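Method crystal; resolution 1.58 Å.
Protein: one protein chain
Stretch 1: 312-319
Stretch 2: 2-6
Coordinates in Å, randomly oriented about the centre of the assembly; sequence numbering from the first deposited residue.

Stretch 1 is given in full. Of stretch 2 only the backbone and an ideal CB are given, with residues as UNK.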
# COMPACT_ATOMS: atom_id res chain seq x y z
N SER A 312 5.37 22.07 -1.22
CA SER A 312 5.05 21.36 -2.46
C SER A 312 3.68 20.69 -2.38
O SER A 312 2.98 20.61 -3.39
CB SER A 312 6.13 20.33 -2.79
OG SER A 312 6.30 19.41 -1.73
N ALA A 313 3.27 20.23 -1.20
CA ALA A 313 1.94 19.66 -1.08
C ALA A 313 0.86 20.72 -1.25
O ALA A 313 -0.14 20.49 -1.93
CB ALA A 313 1.78 18.95 0.26
N ILE A 314 1.04 21.89 -0.63
CA ILE A 314 0.08 22.96 -0.80
C ILE A 314 -0.04 23.33 -2.28
O ILE A 314 -1.14 23.46 -2.81
CB ILE A 314 0.47 24.16 0.06
CG1 ILE A 314 0.29 23.80 1.53
CG2 ILE A 314 -0.36 25.39 -0.31
CD1 ILE A 314 0.81 24.85 2.49
N GLU A 315 1.10 23.47 -2.95
CA GLU A 315 1.08 23.91 -4.35
C GLU A 315 0.48 22.84 -5.26
O GLU A 315 -0.23 23.17 -6.22
CB GLU A 315 2.50 24.28 -4.80
CG GLU A 315 3.00 25.58 -4.18
CD GLU A 315 4.43 25.92 -4.55
OE1 GLU A 315 5.03 25.21 -5.39
OE2 GLU A 315 4.97 26.91 -4.00
N ALA A 316 0.75 21.57 -4.98
CA ALA A 316 0.25 20.51 -5.86
C ALA A 316 -1.27 20.42 -5.80
O ALA A 316 -1.92 20.16 -6.82
CB ALA A 316 0.88 19.17 -5.48
N VAL A 317 -1.86 20.64 -4.63
CA VAL A 317 -3.32 20.61 -4.54
C VAL A 317 -3.92 21.87 -5.14
O VAL A 317 -4.87 21.80 -5.92
CB VAL A 317 -3.76 20.39 -3.09
CG1 VAL A 317 -5.27 20.47 -2.97
CG2 VAL A 317 -3.29 19.01 -2.61
N GLU A 318 -3.38 23.04 -4.79
CA GLU A 318 -4.02 24.26 -5.27
C GLU A 318 -3.88 24.42 -6.78
O GLU A 318 -4.71 25.08 -7.41
CB GLU A 318 -3.45 25.47 -4.54
CG GLU A 318 -1.99 25.74 -4.78
CD GLU A 318 -1.50 26.99 -4.05
OE1 GLU A 318 -2.26 27.54 -3.22
OE2 GLU A 318 -0.35 27.42 -4.31
N SER A 319 -2.84 23.83 -7.38
CA SER A 319 -2.67 23.91 -8.83
C SER A 319 -3.55 22.91 -9.57
O SER A 319 -3.67 23.00 -10.80
CB SER A 319 -1.22 23.67 -9.21
OG SER A 319 -0.87 22.31 -9.00
N UNK A 2 -8.69 24.79 -4.74
CA UNK A 2 -8.76 23.73 -3.74
C UNK A 2 -7.56 23.81 -2.81
O UNK A 2 -6.43 24.00 -3.25
CB UNK A 2 -8.83 22.36 -4.41
N UNK A 3 -7.82 23.62 -1.52
CA UNK A 3 -6.80 23.69 -0.49
C UNK A 3 -6.48 22.28 0.01
O UNK A 3 -7.36 21.43 0.08
CB UNK A 3 -7.26 24.59 0.66
N UNK A 4 -5.22 22.08 0.38
CA UNK A 4 -4.79 20.86 1.06
C UNK A 4 -5.62 20.59 2.31
O UNK A 4 -5.76 19.43 2.73
CB UNK A 4 -3.31 20.96 1.43
N UNK A 5 -6.15 21.64 2.93
CA UNK A 5 -6.81 21.53 4.21
C UNK A 5 -8.31 21.37 4.10
O UNK A 5 -8.97 21.15 5.12
CB UNK A 5 -6.49 22.76 5.06
N UNK A 6 -8.86 21.38 2.90
CA UNK A 6 -10.31 21.28 2.83
C UNK A 6 -10.76 19.86 2.51
O UNK A 6 -9.98 19.02 2.06
CB UNK A 6 -10.86 22.25 1.78

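Stretch 1 is largely helix, and the first four residues of stretch 2 pack beside it. Ala 313, Ile 314, Val 317 and Glu 318 make the contact from the helix. No direct hydrogen bond joins the two stretches.

Position 2 lies beside Val 317 and Glu 318. Its backbone makes the closest approach: its O is 3.2 Å from CA of Glu 318, a CA-H...O contact with an angle of 139° at the hydrogen. CA-to-CB points sideways, and the ideal CB is 4.3 Å from O of Val 317. A small or medium side chain suits this place, apolar or with a hydroxyl, since a methyl could reach Val 317 while other atoms turn off to the side. Valine, threonine, serine or alanine would all be reasonable. The deposited residue is Thr 2, with chi1 in the m well. Its CG2 is 3.9 Å from CG1 of Val 317. Its OG1 makes no hydrogen bond to the helix.

Position 3 points its CB away, and nothing of stretch 1 lies within 5.5 Å of it. The helix therefore sets little demand here. The backbone does more: a type I beta turn starts at this residue and ends at position 6. Serine, asparagine, aspartate and threonine are common at the start of such turns. The residue is Ser 3. N of position 5 donates to OG of Ser 3 at 3.0 Å, and N of position 6 donates to O of Ser 3 at 3.2 Å. The backbone still touches the helix, with C of Ser 3 3.7 Å from CG1 of Val 317.

Position 4 points its CB toward the helix. The ideal CB is 4.5 Å from CG2 of Val 317, 4.5 Å from CA of Ile 314 and 4.6 Å from O of Ala 313. The surroundings are mainly apolar, and nearby side chains offer no charge to pair with. Leucine, isoleucine, methionine or valine would suit. The residue is Leu 4, chi1 t and chi2 p. Its CD2 is 3.9 Å from CB of Ala 313 and 4.0 Å from CG1 of Ile 314, while its CD1 is 3.9 Å from CG2 of Val 317. A water also bridges the backbones: N of Leu 4 donates to it at 2.9 Å, and it donates to O of Ile 314 at 2.8 Å.

Position 5 has a sideways CB with no helix atom within 5.5 Å. A short side chain would miss the helix, but a long apolar or aromatic one could approach the tip of Ile 314. Phenylalanine, tyrosine or methionine could serve. The residue is Phe 5. Its ring comes nearer than its CB, with CE2 4.4 Å from CD1 of Ile 314, in an oblique approach.

Position 6 is out of reach of the helix. N of Ser 3 is 4.7 Å from the ideal CB of position 6, so a side chain with an acceptor, such as aspartate, glutamate, asparagine or glutamine, would suit. The residue is Glu 6. N of Ser 3 donates to its OE1 at 2.8 Å, which ties the side chain back across the turn.

Stretch 2, residues 2-6: TSLFE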
# COMPACT_ATOMS: atom_id res chain seq x y z
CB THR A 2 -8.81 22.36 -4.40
OG1 THR A 2 -9.85 22.35 -5.38
CG2 THR A 2 -9.10 21.28 -3.35
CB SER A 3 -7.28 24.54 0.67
OG SER A 3 -6.44 24.43 1.80
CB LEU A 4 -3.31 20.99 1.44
CG LEU A 4 -2.59 19.80 2.10
CD1 LEU A 4 -2.53 18.62 1.17
CD2 LEU A 4 -1.18 20.20 2.53
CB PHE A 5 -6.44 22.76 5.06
CG PHE A 5 -4.95 22.89 5.25
CD1 PHE A 5 -4.27 22.03 6.09
CD2 PHE A 5 -4.24 23.84 4.54
CE1 PHE A 5 -2.89 22.13 6.24
CE2 PHE A 5 -2.86 23.94 4.68
CZ PHE A 5 -2.19 23.08 5.53
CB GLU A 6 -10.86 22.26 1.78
CG GLU A 6 -10.86 21.77 0.37
CD GLU A 6 -11.29 22.86 -0.60
OE1 GLU A 6 -10.52 23.83 -0.78
OE2 GLU A 6 -12.39 22.76 -1.18
O HOH W 1 -3.31 23.79 -1.02
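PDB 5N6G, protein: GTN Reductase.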